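Local coordinates for high-potential iron-sulfur protein (Rhodoferax fermentans, PDB 1HLQ) that carries electrons through a high-potential [4Fe-4S] cluster and is competent in photosynthetic electron transfer involving the cytochrome bc1 complex and a membrane-bound c-type tetraheme, at residues 13-18 with 68-73. Numbering follows the deposited sequence.
With SF4 (iron/sulfur cluster), chain G.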
loop_
_atom_site.group_PDB
_atom_site.type_symbol
_atom_site.label_atom_id
_atom_site.label_comp_id
_atom_site.label_asym_id
_atom_site.label_seq_id
_atom_site.Cartn_x
_atom_site.Cartn_y
_atom_site.Cartn_z
ATOM N N LYS A 13 -10.133 2.785 -3.723
ATOM C CA LYS A 13 -11.135 1.791 -4.073
ATOM C C LYS A 13 -10.653 0.375 -3.733
ATOM O O LYS A 13 -11.395 -0.478 -3.236
ATOM C CB LYS A 13 -11.534 1.847 -5.548
ATOM C CG LYS A 13 -12.321 3.097 -5.928
ATOM C CD LYS A 13 -12.791 2.961 -7.376
ATOM C CE LYS A 13 -13.736 4.072 -7.781
ATOM N NZ LYS A 13 -13.936 4.121 -9.258
ATOM N N SER A 14 -9.370 0.100 -3.937
ATOM C CA SER A 14 -8.808 -1.219 -3.630
ATOM C C SER A 14 -8.930 -1.554 -2.147
ATOM O O SER A 14 -9.021 -2.740 -1.812
ATOM C CB SER A 14 -7.354 -1.244 -4.096
ATOM O OG SER A 14 -6.807 -2.549 -3.995
ATOM N N LEU A 15 -8.901 -0.548 -1.284
ATOM C CA LEU A 15 -8.983 -0.743 0.150
ATOM C C LEU A 15 -10.329 -0.366 0.747
ATOM O O LEU A 15 -10.494 -0.307 1.972
ATOM C CB LEU A 15 -7.881 0.070 0.844
ATOM C CG LEU A 15 -6.447 -0.409 0.599
ATOM C CD1 LEU A 15 -5.428 0.609 1.046
ATOM C CD2 LEU A 15 -6.225 -1.730 1.329
ATOM N N GLY A 16 -11.326 -0.075 -0.087
ATOM C CA GLY A 16 -12.637 0.340 0.402
ATOM C C GLY A 16 -12.572 1.594 1.254
ATOM O O GLY A 16 -13.357 1.769 2.187
ATOM N N TYR A 17 -11.621 2.495 0.978
ATOM C CA TYR A 17 -11.489 3.692 1.790
ATOM C C TYR A 17 -12.714 4.596 1.690
ATOM O O TYR A 17 -13.238 4.870 0.616
ATOM C CB TYR A 17 -10.264 4.510 1.336
ATOM C CG TYR A 17 -10.166 5.856 2.025
ATOM C CD1 TYR A 17 -9.596 6.017 3.275
ATOM C CD2 TYR A 17 -10.640 7.001 1.386
ATOM C CE1 TYR A 17 -9.570 7.254 3.898
ATOM C CE2 TYR A 17 -10.613 8.245 1.986
ATOM C CZ TYR A 17 -10.045 8.371 3.235
ATOM O OH TYR A 17 -9.988 9.598 3.863
ATOM N N VAL A 18 -13.116 5.088 2.860
ATOM C CA VAL A 18 -14.184 6.080 2.942
ATOM C C VAL A 18 -13.666 7.196 3.841
ATOM O O VAL A 18 -12.964 6.967 4.825
ATOM C CB VAL A 18 -15.531 5.554 3.453
ATOM C CG1 VAL A 18 -16.245 4.735 2.384
ATOM C CG2 VAL A 18 -15.345 4.772 4.734
ATOM N N CYS A 68 -10.436 2.385 6.171
ATOM C CA CYS A 68 -10.146 1.531 5.025
ATOM C C CYS A 68 -9.965 0.109 5.560
ATOM O O CYS A 68 -9.892 -0.114 6.769
ATOM C CB CYS A 68 -8.996 1.966 4.143
ATOM S SG CYS A 68 -7.389 1.366 4.712
ATOM N N SER A 69 -9.928 -0.840 4.626
ATOM C CA SER A 69 -9.901 -2.255 4.998
ATOM C C SER A 69 -8.649 -2.661 5.734
ATOM O O SER A 69 -8.646 -3.721 6.379
ATOM C CB SER A 69 -10.016 -3.029 3.671
ATOM O OG SER A 69 -10.061 -4.424 3.844
ATOM N N ALA A 70 -7.568 -1.901 5.668
ATOM C CA ALA A 70 -6.345 -2.151 6.384
ATOM C C ALA A 70 -6.372 -1.650 7.819
ATOM O O ALA A 70 -5.341 -1.715 8.503
ATOM C CB ALA A 70 -5.157 -1.522 5.648
ATOM N N TRP A 71 -7.518 -1.102 8.275
ATOM C CA TRP A 71 -7.579 -0.584 9.634
ATOM C C TRP A 71 -6.880 -1.514 10.613
ATOM O O TRP A 71 -7.251 -2.692 10.660
ATOM C CB TRP A 71 -9.028 -0.330 10.059
ATOM C CG TRP A 71 -9.082 0.228 11.446
ATOM C CD1 TRP A 71 -9.008 1.543 11.791
ATOM C CD2 TRP A 71 -9.216 -0.510 12.665
ATOM N NE1 TRP A 71 -9.051 1.686 13.151
ATOM C CE2 TRP A 71 -9.197 0.434 13.717
ATOM C CE3 TRP A 71 -9.347 -1.871 12.969
ATOM C CZ2 TRP A 71 -9.295 0.076 15.053
ATOM C CZ3 TRP A 71 -9.454 -2.214 14.301
ATOM C CH2 TRP A 71 -9.434 -1.253 15.315
ATOM N N ALA A 72 -5.910 -0.979 11.331
ATOM C CA ALA A 72 -5.046 -1.797 12.165
ATOM C C ALA A 72 -5.200 -1.455 13.631
ATOM O O ALA A 72 -4.870 -0.348 14.030
ATOM C CB ALA A 72 -3.617 -1.608 11.668
ATOM N N LYS A 73 -5.713 -2.406 14.405
ATOM C CA LYS A 73 -5.883 -2.196 15.845
ATOM C C LYS A 73 -4.493 -2.054 16.453
ATOM O O LYS A 73 -3.574 -2.781 16.073
ATOM C CB LYS A 73 -6.672 -3.363 16.429
ATOM C CG LYS A 73 -7.201 -3.190 17.846
ATOM C CD LYS A 73 -6.296 -3.913 18.840
ATOM C CE LYS A 73 -6.911 -3.985 20.231
ATOM N NZ LYS A 73 -8.057 -4.944 20.281
HETATM FE FE1 SF4 G . -7.147 5.125 7.732
HETATM FE FE2 SF4 G . -5.609 3.120 8.800
HETATM FE FE3 SF4 G . -4.755 4.504 6.641
HETATM FE FE4 SF4 G . -6.837 2.795 6.419
HETATM S S1 SF4 G . -4.682 2.195 6.981
HETATM S S2 SF4 G . -6.767 4.952 5.532
HETATM S S3 SF4 G . -7.897 3.031 8.449
HETATM S S4 SF4 G . -5.074 5.418 8.703
#
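Cys68 rests its CB across the neighbouring CB atoms of Leu15 and Tyr17. Its CB is 4.0 Å from Leu15 CB and equally close to Tyr17 CB. SG sits in the crowded position between the backbone N and the carbonyl carbon (chi1 86°). From there it binds SF4 FE4 at 2.3 Å. SG also accepts a hydrogen bond from Ala70 N, 3.4 Å away, a usual length for sulfur. Such N-H...S bonds are common around iron-sulfur clusters and probably help to stabilise negative charge on the thiolate.

Tyr17 has CG anti to its backbone N (chi1 173°). The ring meets Cys68 CB at its edge, and CD1 comes to 3.8 Å from S2 of the cluster. Its OH is hydrogen-bonded to Val63 N, and its ring also meets Phe57.

This is part of the buried cluster-binding site of the HiPIP fold, where the turn after helix 10-14 meets the loop bearing the cluster ligand Cys68. The helix closes in a Schellman motif, with Gly16 at positive phi as the C-prime residue. The turn leaves Leu15 O directed at Ser69. Ser69 N donates to it at 2.8 Å, nearly straight (160°) and in the carbonyl plane.

Cys68 to Trp71 forms a type I beta turn beside the cluster. Ala70 CB reaches S1 at 4.0 Å, while the Trp71 ring turns an edge to S3. Trp71 NE1 is hydrogen-bonded to Thr40 OG1. Ala72 of the second subunit packs on Leu15, Ser69 and Ala70, and Ser69 OG is hydrogen-bonded to Lys73 O of that subunit.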